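Local atomic coordinates of leucyl-tRNA synthetase subunit alpha (Aquifex aeolicus, PDB entry 3O0A), a protein that ligates leucine to its tRNA and, through the hydrolytic CP1 domain modelled here, probably clears wrongly charged tRNA by editing. Residues 77-80 / 81-84; 194-197 / 198-202. One frame throughout, in Å; residues are numbered along the deposited sequence.

Interaction 1: residues 77-80 / 81-84; sequences NACY and SDVE
The N-terminal cap of helix 80-91 is built here, with C79 in the N-cap position and its side chain folded back over the first turn. The thiol sulfur accepts a weak hydrogen bond from the backbone N of D82, SG to N 3.5 Å, and it also lies 3.3 Å from S81 OG. With SG anti to the backbone N of C79 (chi1 176°), the sulfur is set beside the first turn of the helix and rests against the D82 carboxylate, SG to D82 CG 3.3 Å. The carbonyl of C79 grips the same turn: V83 N donates to C79 O at 3.2 Å, and D82 N adds a weak bond to that oxygen. One residue on, Y80 O takes a nearly straight bond from E84 N (2.9 Å, 167° at the hydrogen). The side chains of this pair meet as well. E84 OE2 comes to the edge of the Y80 ring, in its plane, 3.8 Å from CE1, while the carboxylate itself stands almost perpendicular to the ring (86°). A water joins their ends, 2.6 Å from Y80 OH and donating to E84 OE2. A leucine in place of Y80 would probably leave the water on E84 OE2 without its phenolic partner and open a gap where the ring packs on helix 64-74. That packing places the cap: Y80 lies on P66, A69 and E73, and V83 reaches V65 of the same helix and L109 of strand 106-114, where N77 ND2 is bonded to G110 O.

Interaction 2: residues 194-197 / 198-202; sequences SETA and KRKIT
The R199 guanidinium has a water at its edge, in plane, accepting from NH2 at 2.6 Å, and the same water lies 3.1 Å from T196 OG1, a water-mediated link to the residue three places earlier. T196 CG2 approaches the group obliquely. The other flat group, the E195 carboxylate, is met by the ammonium of K198: NZ donates to OE1 at 2.9 Å, on its syn side and 17° out of the carboxylate plane, and more weakly to OE2 at 3.0 Å. The two side chains run alongside each other, the glutamate bent at chi2 (-54°) and the lysine extended beyond CG, which brings opposite charges together at their ends. All this lies on the first turns of helix 194-207, where an i to i+3 salt bridge joins neighbours on one side of the helix. The backbone carries the usual i to i+4 bonds: K198 N to S194 O, K200 N to T196 O and I201 N to A197 O. K198 O accepts twice, from T202 N and from T202 OG1 at 2.7 Å, the two donors reaching it from opposite faces of its plane; the second bond fixes the threonine hydroxyl on the helix. T196 and K200 also lie side by side, CG2 of the threonine 4.0 Å from CG of the lysine. On the buried side A197 CB meets I201 CD1 at 4.2 Å, and both residues rest on L183 of strand 182-183. S194 OG is bonded to G181 N, while S194 and K198 touch D48, I201 touches V50 and T202 touches P47.

Following the chain from the N terminus, interaction 1 comes first, at the turn from the loop after helix 64-74 into helix 80-91; the chain then runs through strands 106-114, 121-127 and 138-141 and helix 147-156 before interaction 2 opens helix 194-207. The two are in series, neither nesting nor crossing, and each is local, so neither closes a long loop. Interactions 1 and 2 lie on opposite sides of the chain's centre, their centres about 37 Å apart and their nearest atoms about 27 Å apart. Residues 77-84 join helix 80-91 to helix 64-74 and strand 106-114, whereas residues 194-202 seat helix 194-207 on strand 182-183 and the loop containing P47, D48 and V50.

Interaction 1: residues 77-80 / 81-84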
loop_
_atom_site.group_PDB
_atom_site.type_symbol
_atom_site.label_atom_id
_atom_site.label_comp_id
_atom_site.label_asym_id
_atom_site.label_seq_id
_atom_site.Cartn_x
_atom_site.Cartn_y
_atom_site.Cartn_z
ATOM N N ASN A 77 -0.058 15.197 10.703
ATOM C CA ASN A 77 0.937 14.526 9.857
ATOM C C ASN A 77 0.864 14.910 8.383
ATOM O O ASN A 77 1.818 14.667 7.631
ATOM C CB ASN A 77 0.769 13.001 9.914
ATOM C CG ASN A 77 1.021 12.403 11.288
ATOM O OD1 ASN A 77 1.697 12.988 12.143
ATOM N ND2 ASN A 77 0.505 11.186 11.489
ATOM N N ALA A 78 -0.282 15.425 7.948
ATOM C CA ALA A 78 -0.487 15.717 6.526
ATOM C C ALA A 78 -0.847 17.168 6.290
ATOM O O ALA A 78 -1.447 17.824 7.146
ATOM C CB ALA A 78 -1.579 14.822 5.928
ATOM N N CYS A 79 -0.472 17.656 5.110
ATOM C CA CYS A 79 -0.907 18.953 4.628
ATOM C C CYS A 79 -2.099 18.738 3.699
ATOM O O CYS A 79 -1.927 18.255 2.575
ATOM C CB CYS A 79 0.230 19.626 3.860
ATOM S SG CYS A 79 -0.302 21.173 3.149
ATOM N N TYR A 80 -3.307 19.070 4.167
ATOM C CA TYR A 80 -4.499 18.814 3.369
ATOM C C TYR A 80 -4.494 19.526 2.003
ATOM O O TYR A 80 -4.825 18.920 0.973
ATOM C CB TYR A 80 -5.782 19.153 4.138
ATOM C CG TYR A 80 -6.998 18.517 3.501
ATOM C CD1 TYR A 80 -7.673 19.157 2.458
ATOM C CD2 TYR A 80 -7.465 17.261 3.923
ATOM C CE1 TYR A 80 -8.779 18.566 1.840
ATOM C CE2 TYR A 80 -8.585 16.675 3.318
ATOM C CZ TYR A 80 -9.225 17.333 2.280
ATOM O OH TYR A 80 -10.327 16.761 1.681
ATOM N N SER A 81 -4.090 20.791 1.982
ATOM C CA SER A 81 -4.039 21.528 0.720
ATOM C C SER A 81 -3.080 20.872 -0.274
ATOM O O SER A 81 -3.325 20.904 -1.487
ATOM C CB SER A 81 -3.657 22.995 0.939
ATOM O OG SER A 81 -2.551 23.103 1.813
ATOM N N ASP A 82 -1.992 20.298 0.234
ATOM C CA ASP A 82 -1.014 19.613 -0.633
ATOM C C ASP A 82 -1.704 18.436 -1.303
ATOM O O ASP A 82 -1.503 18.157 -2.498
ATOM C CB ASP A 82 0.180 19.097 0.175
ATOM C CG ASP A 82 1.258 20.132 0.388
ATOM O OD1 ASP A 82 1.142 21.284 -0.097
ATOM O OD2 ASP A 82 2.243 19.787 1.081
ATOM N N VAL A 83 -2.521 17.729 -0.524
ATOM C CA VAL A 83 -3.207 16.555 -1.042
ATOM C C VAL A 83 -4.244 16.989 -2.080
ATOM O O VAL A 83 -4.303 16.437 -3.177
ATOM C CB VAL A 83 -3.842 15.723 0.091
ATOM C CG1 VAL A 83 -4.628 14.523 -0.487
ATOM C CG2 VAL A 83 -2.759 15.211 1.027
ATOM N N GLU A 84 -5.023 18.007 -1.741
ATOM C CA GLU A 84 -6.073 18.518 -2.627
ATOM C C GLU A 84 -5.503 19.010 -3.948
ATOM O O GLU A 84 -6.033 18.711 -5.030
ATOM C CB GLU A 84 -6.779 19.674 -1.924
ATOM C CG GLU A 84 -8.154 19.964 -2.471
ATOM C CD GLU A 84 -8.948 20.843 -1.529
ATOM O OE1 GLU A 84 -8.407 21.882 -1.100
ATOM O OE2 GLU A 84 -10.100 20.479 -1.213
HETATM O O HOH W 1 -10.942 17.537 -0.760
#

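Interaction 2: residues 194-197 / 198-202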
loop_
_atom_site.group_PDB
_atom_site.type_symbol
_atom_site.label_atom_id
_atom_site.label_comp_id
_atom_site.label_asym_id
_atom_site.label_seq_id
_atom_site.Cartn_x
_atom_site.Cartn_y
_atom_site.Cartn_z
ATOM N N SER A 194 9.056 -18.661 -3.390
ATOM C CA SER A 194 8.109 -17.554 -3.470
ATOM C C SER A 194 6.791 -17.941 -4.139
ATOM O O SER A 194 5.734 -17.450 -3.738
ATOM C CB SER A 194 8.752 -16.320 -4.117
ATOM O OG SER A 194 9.390 -16.623 -5.352
ATOM N N GLU A 195 6.829 -18.846 -5.119
ATOM C CA GLU A 195 5.579 -19.299 -5.751
ATOM C C GLU A 195 4.673 -20.039 -4.760
ATOM O O GLU A 195 3.472 -19.755 -4.681
ATOM C CB GLU A 195 5.827 -20.128 -7.022
ATOM C CG GLU A 195 6.465 -19.353 -8.178
ATOM C CD GLU A 195 5.701 -18.084 -8.553
ATOM O OE1 GLU A 195 4.490 -18.173 -8.864
ATOM O OE2 GLU A 195 6.317 -16.996 -8.535
ATOM N N THR A 196 5.258 -20.949 -3.983
ATOM C CA THR A 196 4.535 -21.643 -2.910
ATOM C C THR A 196 3.989 -20.653 -1.875
ATOM O O THR A 196 2.855 -20.793 -1.394
ATOM C CB THR A 196 5.433 -22.680 -2.217
ATOM O OG1 THR A 196 5.900 -23.628 -3.187
ATOM C CG2 THR A 196 4.663 -23.423 -1.117
ATOM N N ALA A 197 4.803 -19.651 -1.550
ATOM C CA ALA A 197 4.434 -18.630 -0.570
ATOM C C ALA A 197 3.216 -17.817 -1.002
ATOM O O ALA A 197 2.454 -17.362 -0.155
ATOM C CB ALA A 197 5.610 -17.700 -0.302
ATOM N N LYS A 198 3.029 -17.622 -2.307
ATOM C CA LYS A 198 1.825 -16.928 -2.780
ATOM C C LYS A 198 0.574 -17.604 -2.229
ATOM O O LYS A 198 -0.283 -16.947 -1.644
ATOM C CB LYS A 198 1.771 -16.875 -4.312
ATOM C CG LYS A 198 2.717 -15.875 -4.926
ATOM C CD LYS A 198 2.666 -15.949 -6.447
ATOM C CE LYS A 198 3.762 -15.091 -7.076
ATOM N NZ LYS A 198 3.820 -15.343 -8.548
ATOM N N ARG A 199 0.486 -18.922 -2.397
ATOM C CA ARG A 199 -0.650 -19.693 -1.907
ATOM C C ARG A 199 -0.739 -19.722 -0.384
ATOM O O ARG A 199 -1.814 -19.514 0.185
ATOM C CB ARG A 199 -0.568 -21.122 -2.446
ATOM C CG ARG A 199 -1.665 -22.051 -1.979
ATOM C CD ARG A 199 -1.783 -23.262 -2.908
ATOM N NE ARG A 199 -0.746 -24.273 -2.701
ATOM C CZ ARG A 199 0.403 -24.360 -3.372
ATOM N NH1 ARG A 199 0.729 -23.473 -4.308
ATOM N NH2 ARG A 199 1.244 -25.345 -3.092
ATOM N N LYS A 200 0.382 -20.021 0.263
ATOM C CA LYS A 200 0.387 -20.219 1.718
ATOM C C LYS A 200 0.026 -18.919 2.428
ATOM O O LYS A 200 -0.774 -18.927 3.371
ATOM C CB LYS A 200 1.741 -20.755 2.214
ATOM C CG LYS A 200 2.137 -22.139 1.686
ATOM C CD LYS A 200 1.149 -23.208 2.095
ATOM C CE LYS A 200 1.602 -24.567 1.562
ATOM N NZ LYS A 200 0.733 -25.620 2.087
ATOM N N ILE A 201 0.597 -17.804 1.975
ATOM C CA ILE A 201 0.288 -16.492 2.563
ATOM C C ILE A 201 -1.167 -16.089 2.309
ATOM O O ILE A 201 -1.864 -15.611 3.218
ATOM C CB ILE A 201 1.280 -15.390 2.099
ATOM C CG1 ILE A 201 2.650 -15.657 2.744
ATOM C CG2 ILE A 201 0.726 -13.977 2.429
ATOM C CD1 ILE A 201 3.812 -14.866 2.170
ATOM N N THR A 202 -1.631 -16.313 1.087
ATOM C CA THR A 202 -3.000 -15.959 0.738
ATOM C C THR A 202 -3.994 -16.768 1.584
ATOM O O THR A 202 -4.957 -16.201 2.104
ATOM C CB THR A 202 -3.303 -16.122 -0.773
ATOM O OG1 THR A 202 -2.389 -15.336 -1.546
ATOM C CG2 THR A 202 -4.695 -15.610 -1.076
HETATM O O HOH W 2 3.416 -24.940 -4.510
#